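Local coordinates for inclusion membrane protein A (Chlamydia trachomatis, PDB 6E7E), which probably drives the homotypic fusion of chlamydial inclusions as a SNARE-like inclusion-membrane protein, of which this chain is the soluble, largely helical domain, at residues 37-42 with 112-117; 90-95 with 142-147. The protein carries 2 engineered substitutions. All blocks are in the same frame, centred on the assembly; numbering follows the deposited sequence.

In the fold
Both contacts tie distant parts of one long helical bundle together, and they lie about 33 Å apart, centre to centre. Contact 1 sits far from the centre of the chain, about 26 Å out, where segment 37-42, on helix 4-38, meets helix 110-119; contact 2 is only about 9 Å from that centre and pairs helix 87-107 with helix 125-165. No helix is shared, although helix 4-38 also lends side chains to contact 2. Each joins two buried apolar residues to a polar pair nearer the surface. The polar part differs: a direct two-bond salt bridge in contact 1, a single water between two oxygens in contact 2.

Contact 1. Residues 37-42 with 112-117; sequences KEFATT and EEVRRL
R115 grips E38 in a side-on, two-bond salt bridge, NE and NH2 each to its own carboxylate oxygen, yet the two bonds are unequal. NE reaches E38 OE1 at 2.9 Å in a nearly straight line (174° at the hydrogen), within the guanidinium plane and onto the syn lone pair of that oxygen. The second bond, from R115 NH2 to E38 OE2, is 3.0 Å long but bent to 137°. The bend accords with the twist of 33° between the carboxylate and guanidinium planes: NH2 meets OE2 on its syn side but out of both planes. R115 is extended from CG to NE, which carries its head out to E38, and the two side chains cross at about a right angle. Two bonds to two oxygens should restrict the rotation of both flat groups. The setting is a helical bundle, far from the centre of the chain: segment 37-42 lies on helix 4-38, helix 44-57 follows in the chain, and helix 110-119 packs against it. Next to the ion pair the contact becomes apolar. V114 CG1 lies over one face of the F39 ring, offset toward its rim, 4.1 Å from F39 CZ, while R115 CG comes to the ring edge at 4.2 Å from F39 CE1. The aliphatic stem of the arginine thus borders the phenyl group while its guanidinium pairs with the carboxylate. L46 of helix 44-57 touches both F39 and V114, and H34 and L35 of helix 4-38 pack against R115.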
# COMPACT_ATOMS: atom_id res chain seq x y z
N LYS A 37 20.49 4.35 -9.27
CA LYS A 37 21.53 5.28 -9.74
C LYS A 37 22.91 4.68 -9.52
O LYS A 37 23.77 4.82 -10.38
CB LYS A 37 21.40 6.61 -9.01
CG LYS A 37 20.09 7.31 -9.24
CD LYS A 37 19.72 7.46 -10.69
CE LYS A 37 18.46 8.26 -10.91
NZ LYS A 37 17.92 8.08 -12.27
N GLU A 38 23.12 4.02 -8.40
CA GLU A 38 24.42 3.41 -8.08
C GLU A 38 24.81 2.41 -9.16
O GLU A 38 25.99 2.29 -9.45
CB GLU A 38 24.34 2.69 -6.74
CG GLU A 38 24.31 3.59 -5.52
CD GLU A 38 23.93 2.81 -4.28
OE1 GLU A 38 24.28 1.59 -4.24
OE2 GLU A 38 23.31 3.42 -3.36
N PHE A 39 23.84 1.67 -9.69
CA PHE A 39 24.07 0.53 -10.60
C PHE A 39 23.78 0.86 -12.05
O PHE A 39 23.92 -0.00 -12.91
CB PHE A 39 23.35 -0.71 -10.10
CG PHE A 39 24.07 -1.36 -8.96
CD1 PHE A 39 23.86 -0.96 -7.64
CD2 PHE A 39 25.01 -2.35 -9.20
CE1 PHE A 39 24.59 -1.51 -6.61
CE2 PHE A 39 25.72 -2.90 -8.16
CZ PHE A 39 25.51 -2.48 -6.87
N ALA A 40 23.46 2.10 -12.36
CA ALA A 40 23.06 2.47 -13.73
C ALA A 40 24.15 2.07 -14.72
O ALA A 40 23.79 1.65 -15.82
CB ALA A 40 22.76 3.94 -13.80
N THR A 41 25.43 2.21 -14.38
CA THR A 41 26.51 1.92 -15.34
C THR A 41 27.14 0.54 -15.12
O THR A 41 28.03 0.21 -15.91
CB THR A 41 27.59 3.00 -15.29
OG1 THR A 41 28.15 3.03 -13.97
CG2 THR A 41 27.07 4.36 -15.65
N THR A 42 26.70 -0.24 -14.14
CA THR A 42 27.29 -1.54 -13.69
C THR A 42 26.34 -2.71 -13.99
O THR A 42 26.82 -3.82 -14.29
CB THR A 42 27.57 -1.53 -12.18
OG1 THR A 42 28.68 -0.67 -11.93
CG2 THR A 42 27.93 -2.90 -11.61
N GLU A 112 20.70 -3.92 0.20
CA GLU A 112 22.05 -4.09 0.81
C GLU A 112 22.58 -5.48 0.47
O GLU A 112 23.80 -5.62 0.30
CB GLU A 112 22.00 -3.88 2.32
CG GLU A 112 21.63 -2.46 2.74
CD GLU A 112 22.74 -1.46 2.45
OE1 GLU A 112 23.92 -1.81 2.65
OE2 GLU A 112 22.42 -0.34 2.02
N GLU A 113 21.87 -6.52 0.24
CA GLU A 113 22.44 -7.80 -0.22
C GLU A 113 23.03 -7.63 -1.62
O GLU A 113 24.12 -8.14 -1.88
CB GLU A 113 21.45 -8.94 -0.13
CG GLU A 113 22.01 -10.26 -0.60
CD GLU A 113 23.20 -10.85 0.16
OE1 GLU A 113 23.60 -10.28 1.20
OE2 GLU A 113 23.69 -11.90 -0.28
N VAL A 114 22.35 -6.93 -2.53
CA VAL A 114 22.91 -6.66 -3.86
C VAL A 114 24.21 -5.89 -3.72
O VAL A 114 25.19 -6.21 -4.41
CB VAL A 114 21.91 -5.86 -4.69
CG1 VAL A 114 22.56 -5.16 -5.86
CG2 VAL A 114 20.77 -6.74 -5.14
N ARG A 115 24.23 -4.87 -2.88
CA ARG A 115 25.48 -4.08 -2.70
C ARG A 115 26.62 -4.98 -2.19
O ARG A 115 27.74 -4.88 -2.70
CB ARG A 115 25.28 -2.87 -1.80
CG ARG A 115 24.34 -1.83 -2.40
CD ARG A 115 24.21 -0.75 -1.35
NE ARG A 115 23.34 0.30 -1.81
CZ ARG A 115 22.23 0.69 -1.22
NH1 ARG A 115 21.81 0.11 -0.11
NH2 ARG A 115 21.50 1.63 -1.80
N ARG A 116 26.30 -5.86 -1.27
CA ARG A 116 27.28 -6.80 -0.67
C ARG A 116 27.81 -7.72 -1.76
O ARG A 116 29.04 -7.89 -1.87
CB ARG A 116 26.64 -7.60 0.47
CG ARG A 116 27.63 -8.41 1.30
CD ARG A 116 26.99 -9.39 2.26
NE ARG A 116 26.41 -10.49 1.53
CZ ARG A 116 27.09 -11.47 0.97
NH1 ARG A 116 28.40 -11.57 1.15
NH2 ARG A 116 26.45 -12.40 0.28
N LEU A 117 26.93 -8.32 -2.55
CA LEU A 117 27.35 -9.21 -3.64
C LEU A 117 28.24 -8.46 -4.64
O LEU A 117 29.28 -8.97 -5.04
CB LEU A 117 26.12 -9.77 -4.33
CG LEU A 117 25.29 -10.73 -3.50
CD1 LEU A 117 23.97 -11.00 -4.19
CD2 LEU A 117 26.03 -12.03 -3.23

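Contact 2. Residues 90-95 with 142-147; sequences IADLKG and IGQLSQ
Q144 is the first residue of 142-147 to touch 90-95, and it meets D92 of helix 87-107 through a water. Its OE1 lies 4.3 Å from D92 OD1, too far for a direct bond, and as modelled both atoms are acceptors. A water lies between them, with geometry that fits donation to D92 OD1 at 2.7 Å and to Q144 OE1 at 2.8 Å, though more acceptors are in reach than it has protons. L145 follows, one residue on, and is buried. Its CD1 touches CD1 of L93 at 3.6 Å, methyl against methyl; L93 CA and L145 CA, 7.3 Å apart, are the closest CA pair of the two segments. With CG anti to the backbone N (chi1 176° in both leucines), the ends of the side chains come toward each other. F67 of helix 65-73 touches both leucines, L11 and E14 of helix 4-38 reach L93, and F60, in a loop, touches L145. Leucines meeting inside, with a polar, water-bridged pair nearer the surface, are characteristic of the amphipathic helices of an alpha-helical bundle.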
# COMPACT_ATOMS: atom_id res chain seq x y z
N ILE A 90 -13.87 -5.10 4.73
CA ILE A 90 -12.87 -4.93 5.80
C ILE A 90 -12.11 -6.26 6.00
O ILE A 90 -10.90 -6.22 6.25
CB ILE A 90 -13.54 -4.34 7.04
CG1 ILE A 90 -14.01 -2.91 6.73
CG2 ILE A 90 -12.58 -4.36 8.22
CD1 ILE A 90 -14.96 -2.33 7.75
N ALA A 91 -12.77 -7.41 5.89
CA ALA A 91 -12.07 -8.71 5.98
C ALA A 91 -11.09 -8.85 4.79
O ALA A 91 -9.97 -9.33 4.98
CB ALA A 91 -13.07 -9.83 6.03
N ASP A 92 -11.50 -8.42 3.61
CA ASP A 92 -10.63 -8.46 2.40
C ASP A 92 -9.40 -7.58 2.65
O ASP A 92 -8.26 -7.99 2.34
CB ASP A 92 -11.41 -7.99 1.18
CG ASP A 92 -10.80 -8.33 -0.16
OD1 ASP A 92 -9.79 -9.07 -0.19
OD2 ASP A 92 -11.39 -7.87 -1.18
N LEU A 93 -9.59 -6.40 3.21
CA LEU A 93 -8.48 -5.48 3.52
C LEU A 93 -7.48 -6.17 4.43
O LEU A 93 -6.26 -5.98 4.25
CB LEU A 93 -9.03 -4.22 4.17
CG LEU A 93 -7.98 -3.22 4.62
CD1 LEU A 93 -7.17 -2.70 3.45
CD2 LEU A 93 -8.63 -2.09 5.37
N LYS A 94 -7.95 -6.93 5.38
CA LYS A 94 -7.03 -7.60 6.34
C LYS A 94 -6.04 -8.47 5.56
O LYS A 94 -4.87 -8.58 5.94
CB LYS A 94 -7.84 -8.45 7.29
CG LYS A 94 -8.60 -7.70 8.35
CD LYS A 94 -9.25 -8.62 9.34
CE LYS A 94 -10.15 -7.90 10.30
NZ LYS A 94 -11.27 -8.79 10.68
N GLY A 95 -6.50 -9.16 4.52
CA GLY A 95 -5.64 -10.01 3.66
C GLY A 95 -4.61 -9.15 2.91
O GLY A 95 -3.44 -9.53 2.79
N ILE A 142 -0.91 -3.89 -4.72
CA ILE A 142 -1.23 -2.44 -4.69
C ILE A 142 -2.44 -2.20 -5.60
O ILE A 142 -3.33 -1.40 -5.21
CB ILE A 142 -0.01 -1.58 -5.05
CG1 ILE A 142 1.08 -1.72 -3.98
CG2 ILE A 142 -0.41 -0.13 -5.22
CD1 ILE A 142 2.39 -1.08 -4.40
N GLY A 143 -2.53 -2.87 -6.74
CA GLY A 143 -3.68 -2.69 -7.64
C GLY A 143 -4.96 -3.09 -6.96
O GLY A 143 -5.98 -2.38 -7.08
N GLN A 144 -4.94 -4.25 -6.30
CA GLN A 144 -6.14 -4.79 -5.60
C GLN A 144 -6.56 -3.81 -4.49
O GLN A 144 -7.75 -3.45 -4.39
CB GLN A 144 -5.86 -6.20 -5.08
CG GLN A 144 -6.91 -6.80 -4.16
CD GLN A 144 -7.01 -8.30 -4.32
OE1 GLN A 144 -6.85 -9.06 -3.36
NE2 GLN A 144 -7.26 -8.74 -5.54
N LEU A 145 -5.61 -3.35 -3.68
CA LEU A 145 -5.92 -2.39 -2.61
C LEU A 145 -6.49 -1.08 -3.18
O LEU A 145 -7.49 -0.56 -2.66
CB LEU A 145 -4.63 -2.15 -1.82
CG LEU A 145 -4.74 -1.09 -0.73
CD1 LEU A 145 -5.67 -1.54 0.38
CD2 LEU A 145 -3.37 -0.72 -0.19
N SER A 146 -5.83 -0.55 -4.20
CA SER A 146 -6.19 0.75 -4.83
C SER A 146 -7.62 0.70 -5.36
O SER A 146 -8.36 1.68 -5.20
CB SER A 146 -5.19 1.11 -5.91
OG SER A 146 -5.56 2.26 -6.65
N GLN A 147 -8.03 -0.41 -5.95
CA GLN A 147 -9.39 -0.50 -6.49
C GLN A 147 -10.40 -0.46 -5.34
O GLN A 147 -11.42 0.25 -5.45
CB GLN A 147 -9.54 -1.77 -7.30
CG GLN A 147 -10.87 -1.87 -8.01
CD GLN A 147 -10.91 -3.14 -8.83
OE1 GLN A 147 -10.79 -4.24 -8.29
NE2 GLN A 147 -11.10 -3.00 -10.13
O HOH W 1 -7.34 -8.21 -0.74